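Type II secretion ATPase XpsE (Xanthomonas campestris, PDB 2D27) belongs to the GspE-type family of ATPases of the bacterial type II secretion system, and is represented here by its N-terminal domain. Local coordinates at residues A[94-99]-A[106-111]; A[100-105]-A[129-134]. All coordinates share one frame; numbering follows the deposited sequence.

In the fold
Both contacts lie in one three-stranded mixed sheet, their centres about 9 Å apart. Along the chain, 94-99, 100-105 and 106-111 follow without a break, so the turn used by contact 2 closes the hairpin of contact 1; 129-134 comes later, after helix 116-126. Strand 106-110 is the middle strand, antiparallel to 96-101 and parallel to 130-134, and a beta-alpha-beta crossover through helix 116-126 joins the parallel pair. Contact 1 is buried near the centre of the chain, whereas contact 2 lies at the surface, where the hairpin turn meets the start of the third strand. Within the MshEN-family region, contact 1 pairs the first two strands, and contact 2 adds a link from their turn to the third.

Contact 1: residues A[94-99]-A[106-111]; sequences FHLCPV and LDLWIA
Leu108 lies alongside Pro98, the two side chains pointing the same way, and its CD1 comes 4.2 Å from CG of the proline. Leu108 CD1 also packs against the Cys97-Pro98 peptide, 3.7 Å from Pro98 N. Leu108 reaches there because its CG stands anti to the backbone N (chi1 -168°), which turns the branch toward the facing strand. Next along this face Leu96 meets Ile110, CB to CB 4.2 Å, and Ile110 continues onto Ile119 of helix 116-126. Apolar branches suit this buried side. Proline is tolerated because Pro98 and Leu108 form a non-hydrogen-bonded pair, in which an N-H would not be used toward the partner strand.

On the other face Cys97 pairs with Trp109, a hydrogen-bonded pair closed by two backbone bonds, Cys97 N to Trp109 O (2.9 Å) and Trp109 N to Cys97 O. Beyond CB the indole extends away from strand 96-99; its NE1 is bonded to Val67 O, and the side chains of Trp109 and Cys97 both touch Leu143 of helix 137-147. Val99 straddles two neighbours, with CG1 3.9 Å from Trp109 CB and CG2 4.0 Å from Asp107 CB, its side chain crossing that of Asp107 at about a right angle.

Where the chain leaves helix 88-94, His95 has positive phi. Its O receives Ala111 N at 3.2 Å, and the small Ala111 lets the two CB atoms come within 4.0 Å, while His95 ND1 is hydrogen-bonded to Asp141 OD1 of helix 137-147. The arrangement is that of an antiparallel beta hairpin whose opposite faces pack against helices 116-126 and 137-147, the layered alpha/beta core of the domain.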
# COMPACT_ATOMS: atom_id res chain seq x y z
N PHE A 94 1.39 1.37 6.27
CA PHE A 94 1.61 1.29 4.84
C PHE A 94 1.58 2.65 4.15
O PHE A 94 1.70 2.72 2.92
CB PHE A 94 0.57 0.31 4.23
CG PHE A 94 0.79 -1.11 4.67
CD1 PHE A 94 -0.03 -1.70 5.59
CD2 PHE A 94 1.90 -1.81 4.23
CE1 PHE A 94 0.21 -2.95 6.01
CE2 PHE A 94 2.15 -3.06 4.63
CZ PHE A 94 1.30 -3.65 5.54
N HIS A 95 1.45 3.71 4.93
CA HIS A 95 1.57 5.11 4.44
C HIS A 95 0.66 5.33 3.27
O HIS A 95 1.06 5.63 2.17
CB HIS A 95 3.01 5.49 4.10
CG HIS A 95 3.96 5.13 5.19
ND1 HIS A 95 3.86 5.65 6.46
CD2 HIS A 95 4.96 4.22 5.23
CE1 HIS A 95 4.78 5.10 7.23
NE2 HIS A 95 5.45 4.22 6.52
N LEU A 96 -0.60 5.14 3.53
CA LEU A 96 -1.59 5.39 2.51
C LEU A 96 -2.87 5.82 3.13
O LEU A 96 -3.13 5.52 4.29
CB LEU A 96 -1.71 4.16 1.61
CG LEU A 96 -2.46 2.85 1.80
CD1 LEU A 96 -1.51 1.66 1.70
CD2 LEU A 96 -3.45 2.69 2.91
N CYS A 97 -3.67 6.54 2.35
CA CYS A 97 -4.94 7.09 2.83
C CYS A 97 -6.01 7.26 1.75
O CYS A 97 -5.79 7.89 0.72
CB CYS A 97 -4.68 8.47 3.42
SG CYS A 97 -6.06 9.03 4.48
N PRO A 98 -7.20 6.75 1.99
CA PRO A 98 -8.32 7.01 1.08
C PRO A 98 -8.66 8.50 1.17
O PRO A 98 -8.75 9.00 2.29
CB PRO A 98 -9.45 6.19 1.69
CG PRO A 98 -8.79 5.16 2.56
CD PRO A 98 -7.58 5.88 3.13
N VAL A 99 -8.75 9.20 0.05
CA VAL A 99 -8.97 10.63 0.07
C VAL A 99 -10.20 11.06 -0.76
O VAL A 99 -10.40 12.22 -1.00
CB VAL A 99 -7.74 11.38 -0.40
CG1 VAL A 99 -6.55 11.13 0.55
CG2 VAL A 99 -7.39 11.02 -1.81
N LEU A 106 -12.71 4.39 -5.43
CA LEU A 106 -11.95 4.95 -4.34
C LEU A 106 -10.57 5.53 -4.76
O LEU A 106 -9.69 4.79 -5.18
CB LEU A 106 -11.77 3.86 -3.32
CG LEU A 106 -11.27 4.34 -1.99
CD1 LEU A 106 -12.30 5.33 -1.35
CD2 LEU A 106 -10.99 3.15 -1.16
N ASP A 107 -10.42 6.85 -4.66
CA ASP A 107 -9.11 7.51 -4.70
C ASP A 107 -8.21 7.20 -3.51
O ASP A 107 -8.57 7.51 -2.36
CB ASP A 107 -9.25 9.00 -4.77
CG ASP A 107 -10.00 9.42 -6.01
OD1 ASP A 107 -9.57 9.06 -7.15
OD2 ASP A 107 -11.05 10.07 -5.91
N LEU A 108 -7.05 6.58 -3.80
CA LEU A 108 -6.11 6.18 -2.74
C LEU A 108 -4.84 6.96 -2.96
O LEU A 108 -4.24 6.89 -4.04
CB LEU A 108 -5.79 4.69 -2.80
CG LEU A 108 -5.08 4.11 -1.63
CD1 LEU A 108 -5.98 4.14 -0.33
CD2 LEU A 108 -4.60 2.72 -1.96
N TRP A 109 -4.44 7.68 -1.92
CA TRP A 109 -3.17 8.44 -1.90
C TRP A 109 -2.13 7.52 -1.28
O TRP A 109 -2.34 7.02 -0.17
CB TRP A 109 -3.33 9.68 -1.01
CG TRP A 109 -2.41 10.82 -1.34
CD1 TRP A 109 -1.77 11.07 -2.50
CD2 TRP A 109 -2.07 11.90 -0.45
NE1 TRP A 109 -1.06 12.25 -2.40
CE2 TRP A 109 -1.18 12.73 -1.12
CE3 TRP A 109 -2.39 12.20 0.89
CZ2 TRP A 109 -0.64 13.89 -0.53
CZ3 TRP A 109 -1.82 13.32 1.49
CH2 TRP A 109 -0.98 14.16 0.77
N ILE A 110 -1.04 7.25 -1.97
CA ILE A 110 -0.21 6.13 -1.53
C ILE A 110 1.26 6.51 -1.74
O ILE A 110 1.61 7.07 -2.78
CB ILE A 110 -0.61 4.82 -2.36
CG1 ILE A 110 0.32 3.64 -2.09
CG2 ILE A 110 -0.61 5.11 -3.91
CD1 ILE A 110 -0.28 2.31 -2.43
N ALA A 111 2.13 6.20 -0.79
CA ALA A 111 3.60 6.44 -0.97
C ALA A 111 4.36 5.44 -1.78
O ALA A 111 5.27 5.84 -2.51
CB ALA A 111 4.31 6.56 0.43

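Contact 2: residues A[100-105]-A[129-134]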
# COMPACT_ATOMS: atom_id res chain seq x y z
N GLY A 100 -11.05 10.13 -1.15
CA GLY A 100 -12.15 10.47 -2.04
C GLY A 100 -12.76 9.28 -2.75
O GLY A 100 -12.18 8.21 -2.78
N GLU A 101 -13.99 9.49 -3.23
CA GLU A 101 -14.69 8.65 -4.22
C GLU A 101 -15.26 9.49 -5.35
O GLU A 101 -16.05 10.38 -5.11
CB GLU A 101 -15.85 7.96 -3.59
CG GLU A 101 -15.48 7.10 -2.41
CD GLU A 101 -16.62 6.20 -2.00
OE1 GLU A 101 -17.28 5.58 -2.90
OE2 GLU A 101 -16.85 6.15 -0.76
N ARG A 102 -14.81 9.25 -6.56
CA ARG A 102 -15.47 9.68 -7.78
C ARG A 102 -15.21 8.52 -8.76
O ARG A 102 -14.18 8.52 -9.43
CB ARG A 102 -14.91 11.00 -8.36
CG ARG A 102 -14.21 11.93 -7.41
CD ARG A 102 -13.03 12.65 -8.04
NE ARG A 102 -11.89 11.74 -8.28
CZ ARG A 102 -11.01 11.87 -9.27
NH1 ARG A 102 -11.07 12.86 -10.16
NH2 ARG A 102 -10.03 10.98 -9.36
N ASP A 103 -16.12 7.57 -8.90
CA ASP A 103 -17.57 7.74 -8.73
C ASP A 103 -18.02 6.51 -7.99
O ASP A 103 -18.41 6.60 -6.82
CB ASP A 103 -18.19 7.86 -10.12
CG ASP A 103 -17.12 7.86 -11.21
OD1 ASP A 103 -16.84 8.95 -11.76
OD2 ASP A 103 -16.45 6.83 -11.49
N GLY A 104 -17.89 5.36 -8.66
CA GLY A 104 -17.75 4.09 -7.96
C GLY A 104 -16.35 3.90 -7.32
O GLY A 104 -16.22 3.18 -6.31
N ARG A 105 -15.33 4.55 -7.89
CA ARG A 105 -13.91 4.37 -7.49
C ARG A 105 -13.40 5.12 -6.27
O ARG A 105 -13.47 6.35 -6.18
CB ARG A 105 -12.97 4.84 -8.62
CG ARG A 105 -12.98 4.07 -9.84
CD ARG A 105 -11.70 3.29 -10.07
NE ARG A 105 -11.41 3.35 -11.48
CZ ARG A 105 -10.35 2.81 -12.09
NH1 ARG A 105 -9.42 2.13 -11.44
NH2 ARG A 105 -10.28 2.96 -13.38
N PRO A 129 -13.10 -0.61 -6.32
CA PRO A 129 -11.99 -0.47 -7.26
C PRO A 129 -11.25 0.83 -6.92
O PRO A 129 -11.88 1.79 -6.42
CB PRO A 129 -12.67 -0.31 -8.61
CG PRO A 129 -13.96 0.38 -8.30
CD PRO A 129 -14.36 -0.11 -6.89
N LEU A 130 -9.95 0.86 -7.19
CA LEU A 130 -9.13 1.95 -6.71
C LEU A 130 -8.64 2.81 -7.86
O LEU A 130 -8.44 2.37 -8.99
CB LEU A 130 -8.00 1.37 -5.95
CG LEU A 130 -8.31 0.48 -4.74
CD1 LEU A 130 -7.02 0.11 -4.08
CD2 LEU A 130 -9.22 1.05 -3.70
N LEU A 131 -8.45 4.07 -7.57
CA LEU A 131 -7.69 4.94 -8.40
C LEU A 131 -6.47 5.45 -7.55
O LEU A 131 -6.65 5.96 -6.48
CB LEU A 131 -8.53 6.10 -8.83
CG LEU A 131 -8.93 6.38 -10.27
CD1 LEU A 131 -9.17 7.91 -10.37
CD2 LEU A 131 -8.05 5.89 -11.44
N LEU A 132 -5.27 5.31 -8.07
CA LEU A 132 -4.03 5.50 -7.26
C LEU A 132 -3.46 6.88 -7.48
O LEU A 132 -3.35 7.35 -8.61
CB LEU A 132 -3.00 4.49 -7.67
CG LEU A 132 -2.85 3.17 -6.88
CD1 LEU A 132 -3.92 2.64 -6.07
CD2 LEU A 132 -2.22 2.11 -7.69
N HIS A 133 -3.19 7.57 -6.39
CA HIS A 133 -2.47 8.87 -6.50
C HIS A 133 -1.22 8.78 -5.58
O HIS A 133 -1.31 8.35 -4.44
CB HIS A 133 -3.37 10.06 -6.15
CG HIS A 133 -4.75 9.98 -6.78
ND1 HIS A 133 -5.01 10.36 -8.07
CD2 HIS A 133 -5.95 9.62 -6.26
CE1 HIS A 133 -6.29 10.16 -8.36
NE2 HIS A 133 -6.89 9.73 -7.27
N VAL A 134 -0.08 9.06 -6.17
CA VAL A 134 1.17 9.09 -5.41
C VAL A 134 1.33 10.37 -4.54
O VAL A 134 1.06 11.48 -5.01
CB VAL A 134 2.37 8.97 -6.38
CG1 VAL A 134 3.67 8.75 -5.62
CG2 VAL A 134 2.11 7.76 -7.36
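This is a surface contact of side chains and backbone, in which the turn of the hairpin 96-101/106-110 folds over the start of strand 130-134. Arg105 carries most of it. The aliphatic part of its side chain crosses Pro129 obliquely, CD lying 4.0 Å from Pro129 CB; bends at chi2 and chi3 lay the methylenes along Pro129 and carry the guanidinium to Leu131. CD2 of the leucine sits over the centre of one guanidinium face, 3.9 Å from CZ, so that a methyl covers the flat cation. At the guanidinium edge NH1 gives a short, bent hydrogen bond to Leu130 O (2.6 Å, 136° at the hydrogen). Arginine suits the place, having methylenes for the proline and N-H groups for a backbone carbonyl. The residue is exposed and also touches a crystal neighbour, so its pose in solution may differ.

Backbone atoms add a CA-H...O contact from Arg105 CA to Pro129 O at 3.5 Å. From the turn, Arg102 reaches the next part of strand 130-134 and crosses Leu131 at about a right angle, with NH2 3.3 Å from Leu131 CD1. Arg102 NH2 also lies at the edge of the His133 ring, 4.0 Å from its CE1, the guanidinium and ring planes being 53° apart.

These two basic groups meet at Asp107 OD1, on the middle strand, which takes a salt bridge from Arg102 NH2 and a hydrogen bond from His133 NE2. The chemistry implies that the carboxylate of the buried Asp107 is probably stabilised as an anion by both, linking the turn to the third strand through the second.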